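Local coordinates for protein lipase, class 3 (Penicillium roqueforti FM164, PDB 6L7N) that probably hydrolyses the ester bonds of acylglycerols or related lipids, as other class 3 lipases of the alpha/beta-hydrolase fold do, at residues Y28-G33 against A51-D56; I69-A74 against S134-Y139; A95-T100 against L109-F114; P204-L209 against G251-E256; P218-T223 against S233-I238. All blocks are in the same frame, centred on the assembly; numbering follows the deposited sequence.

Contact 1. Residues Y28-G33 against A51-D56; sequences YTAQVG and ATVFYD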
# COMPACT_ATOMS: atom_id res chain seq x y z
N TYR A 28 -4.16 2.13 15.35
CA TYR A 28 -5.45 1.93 14.72
C TYR A 28 -6.58 1.71 15.73
O TYR A 28 -7.74 1.58 15.33
CB TYR A 28 -5.40 0.80 13.68
CG TYR A 28 -5.05 -0.60 14.15
CD1 TYR A 28 -5.96 -1.37 14.87
CD2 TYR A 28 -3.84 -1.18 13.79
CE1 TYR A 28 -5.65 -2.67 15.25
CE2 TYR A 28 -3.52 -2.49 14.17
CZ TYR A 28 -4.42 -3.22 14.91
OH TYR A 28 -4.12 -4.52 15.28
N THR A 29 -6.28 1.72 17.03
CA THR A 29 -7.32 1.83 18.05
C THR A 29 -7.21 3.14 18.81
O THR A 29 -7.82 3.27 19.88
CB THR A 29 -7.24 0.67 19.04
OG1 THR A 29 -6.07 0.82 19.85
CG2 THR A 29 -7.21 -0.67 18.31
N ALA A 30 -6.43 4.08 18.31
CA ALA A 30 -6.23 5.34 19.01
C ALA A 30 -7.52 6.15 19.05
O ALA A 30 -8.43 6.00 18.22
CB ALA A 30 -5.12 6.15 18.35
N GLN A 31 -7.61 7.02 20.06
CA GLN A 31 -8.72 7.94 20.17
C GLN A 31 -8.53 9.11 19.21
O GLN A 31 -7.40 9.51 18.91
CB GLN A 31 -8.87 8.44 21.60
CG GLN A 31 -9.55 7.43 22.50
CD GLN A 31 -10.94 7.06 22.01
OE1 GLN A 31 -11.72 7.92 21.60
NE2 GLN A 31 -11.25 5.77 22.02
N VAL A 32 -9.65 9.64 18.72
CA VAL A 32 -9.63 10.79 17.83
C VAL A 32 -8.73 11.87 18.40
O VAL A 32 -8.86 12.25 19.57
CB VAL A 32 -11.06 11.32 17.59
CG1 VAL A 32 -11.02 12.76 17.10
CG2 VAL A 32 -11.79 10.45 16.59
N GLY A 33 -7.78 12.33 17.60
CA GLY A 33 -6.88 13.40 17.99
C GLY A 33 -5.56 12.94 18.57
O GLY A 33 -4.65 13.75 18.68
N ALA A 51 1.55 14.42 12.96
CA ALA A 51 0.28 13.92 12.44
C ALA A 51 -0.55 13.22 13.52
O ALA A 51 -0.01 12.49 14.36
CB ALA A 51 0.57 12.96 11.28
N THR A 52 -1.87 13.45 13.49
CA THR A 52 -2.82 12.92 14.46
C THR A 52 -3.91 12.10 13.78
O THR A 52 -4.25 12.32 12.61
CB THR A 52 -3.49 14.06 15.25
OG1 THR A 52 -4.25 14.87 14.35
CG2 THR A 52 -2.45 14.92 15.91
N VAL A 53 -4.49 11.17 14.53
CA VAL A 53 -5.50 10.27 13.98
C VAL A 53 -6.85 10.97 13.92
O VAL A 53 -7.36 11.43 14.95
CB VAL A 53 -5.60 8.98 14.81
CG1 VAL A 53 -6.80 8.16 14.35
CG2 VAL A 53 -4.32 8.18 14.67
N PHE A 54 -7.46 11.01 12.72
CA PHE A 54 -8.84 11.46 12.60
C PHE A 54 -9.84 10.36 12.84
O PHE A 54 -10.86 10.57 13.51
CB PHE A 54 -9.09 12.04 11.22
CG PHE A 54 -8.87 13.47 11.17
CD1 PHE A 54 -9.88 14.34 11.45
CD2 PHE A 54 -7.67 13.98 10.85
CE1 PHE A 54 -9.66 15.72 11.41
CE2 PHE A 54 -7.46 15.38 10.81
CZ PHE A 54 -8.46 16.23 11.12
N TYR A 55 -9.59 9.21 12.23
CA TYR A 55 -10.46 8.06 12.36
C TYR A 55 -9.59 6.83 12.32
O TYR A 55 -8.49 6.87 11.78
CB TYR A 55 -11.50 7.99 11.23
CG TYR A 55 -12.45 9.17 11.15
CD1 TYR A 55 -13.52 9.28 12.03
CD2 TYR A 55 -12.29 10.15 10.19
CE1 TYR A 55 -14.40 10.34 11.96
CE2 TYR A 55 -13.16 11.23 10.11
CZ TYR A 55 -14.21 11.31 11.00
OH TYR A 55 -15.09 12.38 10.94
N ASP A 56 -10.08 5.74 12.88
CA ASP A 56 -9.37 4.48 12.70
C ASP A 56 -10.34 3.32 12.74
O ASP A 56 -11.51 3.45 13.12
CB ASP A 56 -8.25 4.28 13.73
CG ASP A 56 -8.67 4.62 15.12
OD1 ASP A 56 -9.83 4.32 15.51
OD2 ASP A 56 -7.80 5.19 15.84

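Contact 2. Residues I69-A74 against S134-Y139; sequences IAVDHA and SQNPGY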
# COMPACT_ATOMS: atom_id res chain seq x y z
N ILE A 69 -7.28 7.02 9.22
CA ILE A 69 -7.20 8.29 8.50
C ILE A 69 -6.57 9.29 9.46
O ILE A 69 -7.10 9.53 10.55
CB ILE A 69 -8.58 8.77 8.03
CG1 ILE A 69 -9.31 7.67 7.24
CG2 ILE A 69 -8.46 10.08 7.25
CD1 ILE A 69 -10.72 8.07 6.80
N ALA A 70 -5.44 9.86 9.05
CA ALA A 70 -4.71 10.85 9.83
C ALA A 70 -4.52 12.11 9.00
O ALA A 70 -4.69 12.10 7.78
CB ALA A 70 -3.35 10.34 10.28
N VAL A 71 -4.19 13.21 9.66
CA VAL A 71 -3.92 14.48 8.98
C VAL A 71 -2.51 14.92 9.31
O VAL A 71 -2.11 14.94 10.49
CB VAL A 71 -4.95 15.57 9.34
CG1 VAL A 71 -4.37 16.92 8.95
CG2 VAL A 71 -6.27 15.35 8.56
N ASP A 72 -1.77 15.30 8.27
CA ASP A 72 -0.37 15.70 8.32
C ASP A 72 -0.35 17.17 7.88
O ASP A 72 -0.46 17.47 6.69
CB ASP A 72 0.44 14.80 7.40
CG ASP A 72 1.89 15.19 7.29
OD1 ASP A 72 2.28 16.32 7.69
OD2 ASP A 72 2.65 14.33 6.81
N HIS A 73 -0.26 18.07 8.86
CA HIS A 73 -0.21 19.50 8.58
C HIS A 73 1.15 19.95 8.07
O HIS A 73 1.24 21.01 7.43
CB HIS A 73 -0.56 20.29 9.85
CG HIS A 73 -1.96 20.06 10.32
ND1 HIS A 73 -3.06 20.49 9.60
CD2 HIS A 73 -2.45 19.44 11.42
CE1 HIS A 73 -4.16 20.15 10.25
NE2 HIS A 73 -3.82 19.51 11.35
N ALA A 74 2.20 19.19 8.33
CA ALA A 74 3.51 19.54 7.78
C ALA A 74 3.52 19.36 6.27
O ALA A 74 4.02 20.23 5.54
CB ALA A 74 4.60 18.71 8.44
N SER A 134 -13.05 18.09 3.84
CA SER A 134 -13.72 19.38 4.01
C SER A 134 -13.03 20.21 5.07
O SER A 134 -12.92 21.44 4.92
CB SER A 134 -15.19 19.16 4.37
OG SER A 134 -15.74 20.33 4.95
N GLN A 135 -12.57 19.57 6.16
CA GLN A 135 -11.88 20.31 7.21
C GLN A 135 -10.47 20.74 6.80
O GLN A 135 -9.89 21.60 7.47
CB GLN A 135 -11.80 19.49 8.50
CG GLN A 135 -13.13 19.06 9.09
CD GLN A 135 -12.99 17.77 9.86
OE1 GLN A 135 -11.93 17.18 9.86
NE2 GLN A 135 -14.06 17.34 10.53
N ASN A 136 -9.91 20.15 5.74
CA ASN A 136 -8.57 20.48 5.25
C ASN A 136 -8.59 20.62 3.73
O ASN A 136 -8.02 19.79 3.01
CB ASN A 136 -7.56 19.41 5.67
CG ASN A 136 -7.45 19.28 7.18
OD1 ASN A 136 -6.68 20.01 7.82
ND2 ASN A 136 -8.21 18.37 7.75
N PRO A 137 -9.19 21.70 3.21
CA PRO A 137 -9.56 21.73 1.78
C PRO A 137 -8.38 21.75 0.81
O PRO A 137 -8.53 21.26 -0.32
CB PRO A 137 -10.38 23.03 1.67
CG PRO A 137 -9.87 23.89 2.79
CD PRO A 137 -9.61 22.92 3.92
N GLY A 138 -7.25 22.33 1.18
CA GLY A 138 -6.12 22.39 0.28
C GLY A 138 -5.20 21.19 0.35
O GLY A 138 -4.12 21.19 -0.26
N TYR A 139 -5.60 20.15 1.07
CA TYR A 139 -4.72 19.01 1.33
C TYR A 139 -4.90 17.94 0.26
O TYR A 139 -5.99 17.74 -0.27
CB TYR A 139 -4.99 18.41 2.71
CG TYR A 139 -4.38 19.20 3.86
CD1 TYR A 139 -4.04 20.54 3.72
CD2 TYR A 139 -4.13 18.59 5.08
CE1 TYR A 139 -3.49 21.26 4.77
CE2 TYR A 139 -3.57 19.31 6.15
CZ TYR A 139 -3.25 20.64 5.98
OH TYR A 139 -2.69 21.35 7.03

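Contact 3. Residues A95-T100 against L109-F114; sequences AIFVYT and LADLGF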
# COMPACT_ATOMS: atom_id res chain seq x y z
N ALA A 95 -2.53 -19.58 -0.38
CA ALA A 95 -3.72 -18.83 -0.74
C ALA A 95 -4.15 -19.16 -2.16
O ALA A 95 -3.33 -19.30 -3.07
CB ALA A 95 -3.50 -17.32 -0.60
N ILE A 96 -5.45 -19.31 -2.31
CA ILE A 96 -6.14 -19.47 -3.58
C ILE A 96 -6.73 -18.11 -3.95
O ILE A 96 -7.19 -17.37 -3.07
CB ILE A 96 -7.22 -20.55 -3.44
CG1 ILE A 96 -6.58 -21.94 -3.45
CG2 ILE A 96 -8.29 -20.43 -4.47
CD1 ILE A 96 -5.42 -22.05 -4.38
N PHE A 97 -6.69 -17.77 -5.22
CA PHE A 97 -7.24 -16.48 -5.64
C PHE A 97 -8.55 -16.69 -6.38
O PHE A 97 -8.87 -17.80 -6.83
CB PHE A 97 -6.19 -15.75 -6.48
CG PHE A 97 -4.87 -15.68 -5.79
CD1 PHE A 97 -4.76 -15.02 -4.57
CD2 PHE A 97 -3.76 -16.35 -6.29
CE1 PHE A 97 -3.54 -14.97 -3.90
CE2 PHE A 97 -2.54 -16.32 -5.61
CZ PHE A 97 -2.43 -15.62 -4.41
N VAL A 98 -9.37 -15.64 -6.45
CA VAL A 98 -10.66 -15.68 -7.14
C VAL A 98 -10.91 -14.31 -7.77
O VAL A 98 -10.70 -13.28 -7.13
CB VAL A 98 -11.82 -16.05 -6.19
CG1 VAL A 98 -13.15 -16.06 -6.94
CG2 VAL A 98 -11.60 -17.37 -5.48
N TYR A 99 -11.38 -14.30 -9.02
CA TYR A 99 -11.76 -13.04 -9.65
C TYR A 99 -13.10 -12.54 -9.12
O TYR A 99 -13.95 -13.31 -8.66
CB TYR A 99 -11.88 -13.20 -11.16
CG TYR A 99 -10.59 -13.41 -11.88
CD1 TYR A 99 -9.66 -12.39 -12.00
CD2 TYR A 99 -10.30 -14.63 -12.47
CE1 TYR A 99 -8.48 -12.58 -12.67
CE2 TYR A 99 -9.13 -14.83 -13.15
CZ TYR A 99 -8.21 -13.81 -13.24
OH TYR A 99 -7.04 -14.02 -13.93
N THR A 100 -13.30 -11.22 -9.23
CA THR A 100 -14.61 -10.62 -9.01
C THR A 100 -14.70 -9.33 -9.81
O THR A 100 -13.69 -8.74 -10.20
CB THR A 100 -14.90 -10.34 -7.53
OG1 THR A 100 -16.30 -10.09 -7.37
CG2 THR A 100 -14.15 -9.09 -7.06
N LEU A 109 -11.48 -6.75 -13.66
CA LEU A 109 -11.73 -7.75 -12.62
C LEU A 109 -10.69 -7.56 -11.54
O LEU A 109 -9.52 -7.31 -11.85
CB LEU A 109 -11.63 -9.19 -13.16
CG LEU A 109 -12.65 -9.61 -14.23
CD1 LEU A 109 -12.27 -10.96 -14.80
CD2 LEU A 109 -14.07 -9.63 -13.66
N ALA A 110 -11.10 -7.71 -10.29
CA ALA A 110 -10.22 -7.58 -9.14
C ALA A 110 -10.13 -8.90 -8.39
O ALA A 110 -10.97 -9.79 -8.54
CB ALA A 110 -10.69 -6.47 -8.18
N ASP A 111 -9.08 -9.02 -7.59
CA ASP A 111 -8.95 -10.13 -6.66
C ASP A 111 -10.03 -10.04 -5.60
O ASP A 111 -10.17 -9.02 -4.92
CB ASP A 111 -7.58 -10.09 -5.98
CG ASP A 111 -7.41 -11.19 -4.98
OD1 ASP A 111 -7.87 -11.09 -3.81
OD2 ASP A 111 -6.81 -12.18 -5.39
N LEU A 112 -10.78 -11.13 -5.43
CA LEU A 112 -11.97 -11.09 -4.58
C LEU A 112 -11.63 -10.76 -3.13
O LEU A 112 -12.36 -10.02 -2.46
CB LEU A 112 -12.71 -12.42 -4.66
CG LEU A 112 -13.88 -12.57 -3.68
CD1 LEU A 112 -14.96 -11.53 -3.98
CD2 LEU A 112 -14.42 -13.99 -3.72
N GLY A 113 -10.55 -11.35 -2.59
CA GLY A 113 -10.23 -11.12 -1.19
C GLY A 113 -9.95 -9.66 -0.90
O GLY A 113 -10.49 -9.06 0.04
N PHE A 114 -9.10 -9.05 -1.73
CA PHE A 114 -8.71 -7.66 -1.50
C PHE A 114 -9.90 -6.72 -1.71
O PHE A 114 -10.14 -5.82 -0.89
CB PHE A 114 -7.56 -7.28 -2.44
CG PHE A 114 -6.35 -8.16 -2.31
CD1 PHE A 114 -5.95 -8.65 -1.07
CD2 PHE A 114 -5.59 -8.46 -3.43
CE1 PHE A 114 -4.82 -9.45 -0.96
CE2 PHE A 114 -4.45 -9.27 -3.32
CZ PHE A 114 -4.07 -9.76 -2.08

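Contact 4. Residues P204-L209 against G251-E256; sequences PKLPLL and GLPSLE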
# COMPACT_ATOMS: atom_id res chain seq x y z
N PRO A 204 5.00 -9.60 -4.00
CA PRO A 204 4.61 -8.93 -5.26
C PRO A 204 4.58 -9.84 -6.47
O PRO A 204 4.23 -9.37 -7.56
CB PRO A 204 5.69 -7.84 -5.43
CG PRO A 204 6.17 -7.58 -4.03
CD PRO A 204 6.15 -8.93 -3.38
N LYS A 205 4.99 -11.10 -6.35
CA LYS A 205 4.95 -12.01 -7.48
C LYS A 205 3.61 -12.71 -7.62
O LYS A 205 3.39 -13.43 -8.61
CB LYS A 205 6.08 -13.04 -7.36
CG LYS A 205 7.47 -12.42 -7.28
CD LYS A 205 8.52 -13.49 -7.05
CE LYS A 205 9.93 -12.91 -7.03
NZ LYS A 205 10.94 -14.04 -7.05
N LEU A 206 2.69 -12.49 -6.68
CA LEU A 206 1.42 -13.18 -6.63
C LEU A 206 0.26 -12.19 -6.65
O LEU A 206 0.39 -11.05 -6.18
CB LEU A 206 1.33 -14.06 -5.37
CG LEU A 206 2.21 -15.33 -5.42
CD1 LEU A 206 2.44 -15.93 -4.04
CD2 LEU A 206 1.63 -16.38 -6.36
N PRO A 207 -0.88 -12.57 -7.23
CA PRO A 207 -1.03 -13.79 -8.06
C PRO A 207 -0.16 -13.73 -9.32
O PRO A 207 0.35 -12.69 -9.65
CB PRO A 207 -2.52 -13.79 -8.42
CG PRO A 207 -3.17 -12.99 -7.36
CD PRO A 207 -2.18 -11.96 -6.90
N LEU A 208 0.02 -14.86 -10.01
CA LEU A 208 0.97 -14.93 -11.11
C LEU A 208 0.44 -14.26 -12.36
O LEU A 208 -0.77 -14.21 -12.60
CB LEU A 208 1.30 -16.39 -11.44
CG LEU A 208 1.79 -17.19 -10.24
CD1 LEU A 208 1.82 -18.68 -10.58
CD2 LEU A 208 3.17 -16.70 -9.81
N LEU A 209 1.37 -13.77 -13.18
CA LEU A 209 1.00 -13.32 -14.52
C LEU A 209 0.20 -14.40 -15.24
O LEU A 209 -0.82 -14.11 -15.88
CB LEU A 209 2.25 -12.97 -15.34
CG LEU A 209 2.88 -11.62 -15.05
CD1 LEU A 209 4.14 -11.46 -15.87
CD2 LEU A 209 1.88 -10.53 -15.35
N GLY A 251 12.30 -14.48 -10.70
CA GLY A 251 11.88 -15.87 -10.69
C GLY A 251 10.55 -16.06 -9.98
O GLY A 251 9.99 -15.15 -9.38
N LEU A 252 10.04 -17.29 -10.09
CA LEU A 252 8.79 -17.63 -9.42
C LEU A 252 8.95 -17.45 -7.91
O LEU A 252 10.06 -17.50 -7.39
CB LEU A 252 8.38 -19.06 -9.75
CG LEU A 252 7.83 -19.27 -11.16
CD1 LEU A 252 7.54 -20.75 -11.44
CD2 LEU A 252 6.58 -18.43 -11.37
N PRO A 253 7.85 -17.20 -7.19
CA PRO A 253 7.97 -16.86 -5.77
C PRO A 253 8.44 -18.06 -4.94
O PRO A 253 7.98 -19.18 -5.15
CB PRO A 253 6.55 -16.44 -5.38
CG PRO A 253 5.67 -17.07 -6.40
CD PRO A 253 6.47 -17.03 -7.67
N SER A 254 9.35 -17.79 -4.00
CA SER A 254 9.89 -18.81 -3.10
C SER A 254 9.79 -18.31 -1.67
O SER A 254 10.24 -17.20 -1.37
CB SER A 254 11.35 -19.12 -3.43
OG SER A 254 11.46 -19.85 -4.66
N LEU A 255 9.21 -19.13 -0.78
CA LEU A 255 9.16 -18.78 0.64
C LEU A 255 10.55 -18.53 1.21
O LEU A 255 10.69 -17.78 2.19
CB LEU A 255 8.46 -19.89 1.43
CG LEU A 255 6.94 -20.01 1.46
CD1 LEU A 255 6.55 -21.14 2.40
CD2 LEU A 255 6.31 -18.71 1.92
N GLU A 256 11.58 -19.16 0.65
CA GLU A 256 12.93 -18.92 1.16
C GLU A 256 13.38 -17.48 0.93
O GLU A 256 14.33 -17.02 1.59
CB GLU A 256 13.91 -19.89 0.51
CG GLU A 256 14.01 -19.75 -0.98
CD GLU A 256 15.30 -19.10 -1.42
OE1 GLU A 256 15.57 -19.07 -2.64
OE2 GLU A 256 16.06 -18.64 -0.55
O HOH W 1 10.84 -15.06 -4.39

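Contact 5. Residues P218-T223 against S233-I238; sequences PEYWIT and SDIKVI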
# COMPACT_ATOMS: atom_id res chain seq x y z
N PRO A 218 4.32 2.41 -13.11
CA PRO A 218 5.56 1.61 -13.11
C PRO A 218 5.81 0.87 -11.80
O PRO A 218 5.00 0.91 -10.87
CB PRO A 218 6.65 2.66 -13.34
CG PRO A 218 6.08 3.92 -12.64
CD PRO A 218 4.58 3.85 -12.88
N GLU A 219 6.95 0.18 -11.75
CA GLU A 219 7.44 -0.53 -10.58
C GLU A 219 8.71 0.15 -10.09
O GLU A 219 9.64 0.39 -10.88
CB GLU A 219 7.73 -2.01 -10.93
CG GLU A 219 8.57 -2.77 -9.89
CD GLU A 219 9.05 -4.12 -10.39
OE1 GLU A 219 8.81 -4.44 -11.57
OE2 GLU A 219 9.68 -4.86 -9.61
N TYR A 220 8.76 0.48 -8.80
CA TYR A 220 9.96 1.01 -8.16
C TYR A 220 10.61 -0.17 -7.44
O TYR A 220 10.17 -0.58 -6.37
CB TYR A 220 9.61 2.14 -7.20
CG TYR A 220 9.26 3.41 -7.94
CD1 TYR A 220 10.24 4.34 -8.27
CD2 TYR A 220 7.96 3.66 -8.36
CE1 TYR A 220 9.92 5.50 -8.96
CE2 TYR A 220 7.63 4.82 -9.05
CZ TYR A 220 8.62 5.73 -9.35
OH TYR A 220 8.32 6.89 -10.05
N TRP A 221 11.65 -0.71 -8.06
CA TRP A 221 12.29 -1.94 -7.62
C TRP A 221 13.53 -1.57 -6.82
O TRP A 221 14.52 -1.09 -7.38
CB TRP A 221 12.65 -2.79 -8.84
CG TRP A 221 13.19 -4.15 -8.55
CD1 TRP A 221 12.92 -4.95 -7.47
CD2 TRP A 221 14.12 -4.88 -9.36
NE1 TRP A 221 13.62 -6.14 -7.57
CE2 TRP A 221 14.35 -6.12 -8.73
CE3 TRP A 221 14.76 -4.60 -10.58
CZ2 TRP A 221 15.22 -7.08 -9.27
CZ3 TRP A 221 15.62 -5.56 -11.11
CH2 TRP A 221 15.83 -6.78 -10.46
N ILE A 222 13.46 -1.77 -5.51
CA ILE A 222 14.58 -1.56 -4.61
C ILE A 222 15.49 -2.78 -4.68
O ILE A 222 15.08 -3.89 -4.34
CB ILE A 222 14.10 -1.33 -3.17
CG1 ILE A 222 12.99 -0.26 -3.15
CG2 ILE A 222 15.26 -0.90 -2.27
CD1 ILE A 222 12.06 -0.39 -1.98
N THR A 223 16.72 -2.57 -5.15
CA THR A 223 17.64 -3.68 -5.40
C THR A 223 18.64 -3.89 -4.27
O THR A 223 19.35 -4.90 -4.28
CB THR A 223 18.39 -3.43 -6.71
OG1 THR A 223 19.11 -2.20 -6.61
CG2 THR A 223 17.42 -3.33 -7.86
N SER A 233 20.76 5.26 -6.11
CA SER A 233 21.11 4.27 -7.13
C SER A 233 20.57 2.88 -6.82
O SER A 233 20.88 1.95 -7.56
CB SER A 233 22.63 4.21 -7.28
OG SER A 233 23.22 3.88 -6.04
N ASP A 234 19.78 2.71 -5.77
CA ASP A 234 19.28 1.39 -5.39
C ASP A 234 17.84 1.14 -5.83
O ASP A 234 17.23 0.15 -5.40
CB ASP A 234 19.42 1.19 -3.89
CG ASP A 234 20.86 1.10 -3.44
OD1 ASP A 234 21.64 0.39 -4.11
OD2 ASP A 234 21.21 1.76 -2.44
N ILE A 235 17.27 2.01 -6.66
CA ILE A 235 15.90 1.85 -7.13
C ILE A 235 15.91 1.92 -8.65
O ILE A 235 16.39 2.90 -9.23
CB ILE A 235 14.95 2.91 -6.55
CG1 ILE A 235 15.00 2.89 -5.02
CG2 ILE A 235 13.53 2.66 -7.02
CD1 ILE A 235 14.06 3.88 -4.38
N LYS A 236 15.40 0.88 -9.30
CA LYS A 236 15.21 0.83 -10.74
C LYS A 236 13.73 0.99 -11.05
O LYS A 236 12.87 0.46 -10.35
CB LYS A 236 15.71 -0.50 -11.31
CG LYS A 236 17.06 -0.94 -10.77
CD LYS A 236 17.97 -1.44 -11.88
CE LYS A 236 19.13 -2.25 -11.30
NZ LYS A 236 19.64 -1.66 -10.02
N VAL A 237 13.41 1.76 -12.09
CA VAL A 237 12.02 1.97 -12.47
C VAL A 237 11.72 1.09 -13.68
O VAL A 237 12.42 1.16 -14.70
CB VAL A 237 11.74 3.46 -12.74
CG1 VAL A 237 10.24 3.71 -12.85
CG2 VAL A 237 12.31 4.29 -11.61
N ILE A 238 10.73 0.22 -13.54
CA ILE A 238 10.35 -0.73 -14.59
C ILE A 238 8.99 -0.30 -15.12
O ILE A 238 8.04 -0.14 -14.36
CB ILE A 238 10.33 -2.17 -14.06
CG1 ILE A 238 11.75 -2.61 -13.70
CG2 ILE A 238 9.77 -3.12 -15.09
CD1 ILE A 238 11.98 -2.72 -12.25

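Contact 1. Residues Y28-G33 against A51-D56
Gly33 gives its N-H to Val53 O over 2.8 Å, a nearly straight bond of 171°. Glycine suits this place because phi is positive (94°), and a CB would press on the carbonyl oxygen of Val32. Next to this bond Val32 swings CG2 to 3.2 Å from Phe54 O, while Gly33 O lies 3.6 Å from Thr52 CB. At the other end of the contact Asp56 turns its carboxyl group into the loop: CG is set between backbone N and carbonyl carbon (chi1 45°), which brings Asp56 CG to 3.2 Å from Tyr28 O. Beyond it, Asp56 OD2 approaches Ala30 O at 2.6 Å. Ala30 CB touches Val53 CG2 at 4.3 Å, a small methyl against a branched side chain. Residues 52-57 form an outermost strand of the large mixed sheet, and the strand turns a corner where Phe54 and Tyr55 both face Ile69, a classic beta bulge. Further out, the loop starts where helix 25-28 ends, and there Thr29 OG1 hydrogen-bonds back to Ala25 O. Tyr28 lies against Ser58, Asn59 and Ser66, and Asp56 rests on Phe68 of the adjacent strand.

Contact 2. Residues I69-A74 against S134-Y139
Val71 and Asn136 keep their CA atoms 8.5 Å apart, too far for backbone pairing, so side chains do most of the bridging between strand 66-72 and the type I turn Asn136-Tyr139, which is closed by Tyr139 N bonding Asn136 O at 3.1 Å. The polar link is the hydrogen bond between His73 ND1 and Tyr139 OH, 2.7 Å long with an angle of 161°; either group could be the donor. The hydroxyl arrives at the edge of the imidazole, in its plane, while the two ring planes are inclined by 69°. His73 CG stands anti to its carbonyl carbon (chi1 -64°), starting the ring toward the tyrosine. Asp72 O lies obliquely to the Tyr139 ring, 3.7 Å from CE2. Val71 fills the angle between the partners: CG1 lies over one face of the His73 ring near its rim, and it also meets the edge of the Tyr139 ring, 3.8 Å from CE2. Its other methyl, CG2, faces Asn136 ND2 tip to tip at 3.7 Å. A branched apolar residue thus serves three neighbours. Asn136 CB in turn sits 3.5 Å above one face of the Tyr139 ring, toward the rim, and Asn136 OD1 approaches His73 CE1 at 3.5 Å. ND2 hydrogen-bonds to Ala132 O, one turn back, which ties the amide to the helix end. Phe54 of strand 52-57 packs on Asn136, Val78 of strand 77-83 supports Val71, and the turn carries the chain from helix 112-135 into strand 140-146, completing a beta-alpha-beta crossover.

Contact 3. Residues A95-T100 against L109-F114
Thr100 and Ala110 form the tight heart of this short antiparallel hairpin, a hydrogen-bonded pair in which Ala110 N reaches Thr100 O and Thr100 N reaches Ala110 O, each at 2.8 Å; the second bond is bent to 138°. A third bond, Leu112 N to Val98 O at 2.7 Å, carries the pairing into the first turn of helix 112-135. The Thr100 and Leu112 side chains cross at about a right angle here, Leu112 CD1 3.7 Å from Thr100 CB. Asp111 caps the helix: CG stands anti to the backbone N (chi1 178°), and OD1 accepts from Phe114 N at 3.2 Å through its anti lone pair, a role suited to a short acidic side chain. Asp111 OD2 lies 3.6 Å from Phe97 CD1. The outer part is looser and more exposed. There Val98 and Leu112 lie side by side, CB to CB 4.0 Å, and the Tyr99 ring rests CD1 on Leu109 CB at 3.9 Å. The disulfide Cys105-Cys108 lies within the connection between the strands. On the inner side Ala110 and Phe114 pack on Leu155 of helix 148-161, small and large residues filling one interface, while Tyr99 stacks on Tyr213 of strand 213-214 and Phe97 meets Trp91 of helix 88-94.

Contact 4. Residues P204-L209 against G251-E256
Lys205 runs its extended side chain past Pro253, its CD 3.6 Å from Pro253 CA, and delivers NZ to Gly251 O at 2.8 Å. The amine stands above the carbonyl plane, 51° out of it. CG is anti to the carbonyl carbon (chi1 -58°), starting the straight chain toward the neighbouring loop. NZ also bonds Thr250 OG1 and a water at 2.9 Å, and the same water accepts from Ser254 N at 3.1 Å. Three acceptors thus hold the ammonium, and a long, flexible lysine is well suited to reach them. Pro253 presents its ring to the apolar side chains: the Pro253 and Leu206 side chains cross obliquely, CG to CG 4.0 Å, and Pro253 CD meets Leu208 CD2 at 3.9 Å. The Leu208 and Leu252 side chains cross at about a right angle, their CD2 atoms 4.1 Å apart. Gly251 takes a positive phi of 123° just after helix 246-249, where a CB would collide with the preceding carbonyl oxygen. Trp91 of helix 88-94 backs Leu206. The segment 204-209 belongs to the long loop after strand 193-198, the region that in alpha/beta-hydrolases usually supplies the catalytic acid; the Lys205 side chain is close to, but not in contact with, what is probably a Ser-His-Asp triad.

Contact 5. Residues P218-T223 against S233-I238
Glu219 and Ile238 open an antiparallel ladder, Glu219 N to Ile238 O at 2.8 Å and Ile238 N to Glu219 O at 2.9 Å. Trp221 and Lys236 repeat the hydrogen-bonded pair: Trp221 N meets Lys236 O at 2.8 Å, nearly straight at 172°, and Lys236 N returns to Trp221 O at 2.9 Å. Thr223 N ends the series on Asp234 O, 2.8 Å away. That oxygen also takes a weak bond from Thr223 OG1 at 3.2 Å, and OG1 in turn receives a weak one from Lys236 NZ. Two polar ends find partners beyond the two strands: Glu219 OE2 is satisfied by Thr197 OG1 and Asn247 N, Trp221 NE1 by Thr199 O. Trp221 CG is anti to the backbone N (chi1 -174°), where Ile238 CD1 lies 4.1 Å from it; the same methyl touches Trp221 CB at 3.5 Å, while Thr223 CG2 lies over the centre of one indole face. On the other face, that of Tyr220 and Ile222, the contacts are apolar. Val237 CG1 lies over one face of the Tyr220 ring, Ile235 CG2 meets the ring edge in plane, Ile222 and Ile235 run side by side, and Phe12 meets Tyr220 edge-to-face. Strand 235-238 is an outermost strand, at one edge of the mixed sheet, and Asp3 bonds the backbone of Ile235. Regular amide bonds thus set the register; the Glu219 and Trp221 face mixes polar ends anchored to strand 193-198, the loop after it and helix 246-249 with apolar packing, while the Tyr220 and Ile222 face is apolar across the contact, with Tyr220, Ile222 and Ile235 buried.

From the N terminus, contact 1 closes first, bringing the loop after helix 25-28 back to strand 52-57. Contact 2 then closes a much longer loop, from strand 66-72 to the end of helix 112-135, and contact 3, a hairpin leading into that same helix, is nested inside it. Contact 4 closes last and encloses contact 5 in its loop; no two contacts cross. Contacts 1 and 2 touch through neighbouring strands at one end of the mixed sheet, whereas contact 5 forms its other end. Contacts 3 and 4 meet where Phe97 packs on Pro207, joining the hairpin to the loop after strand 193-198.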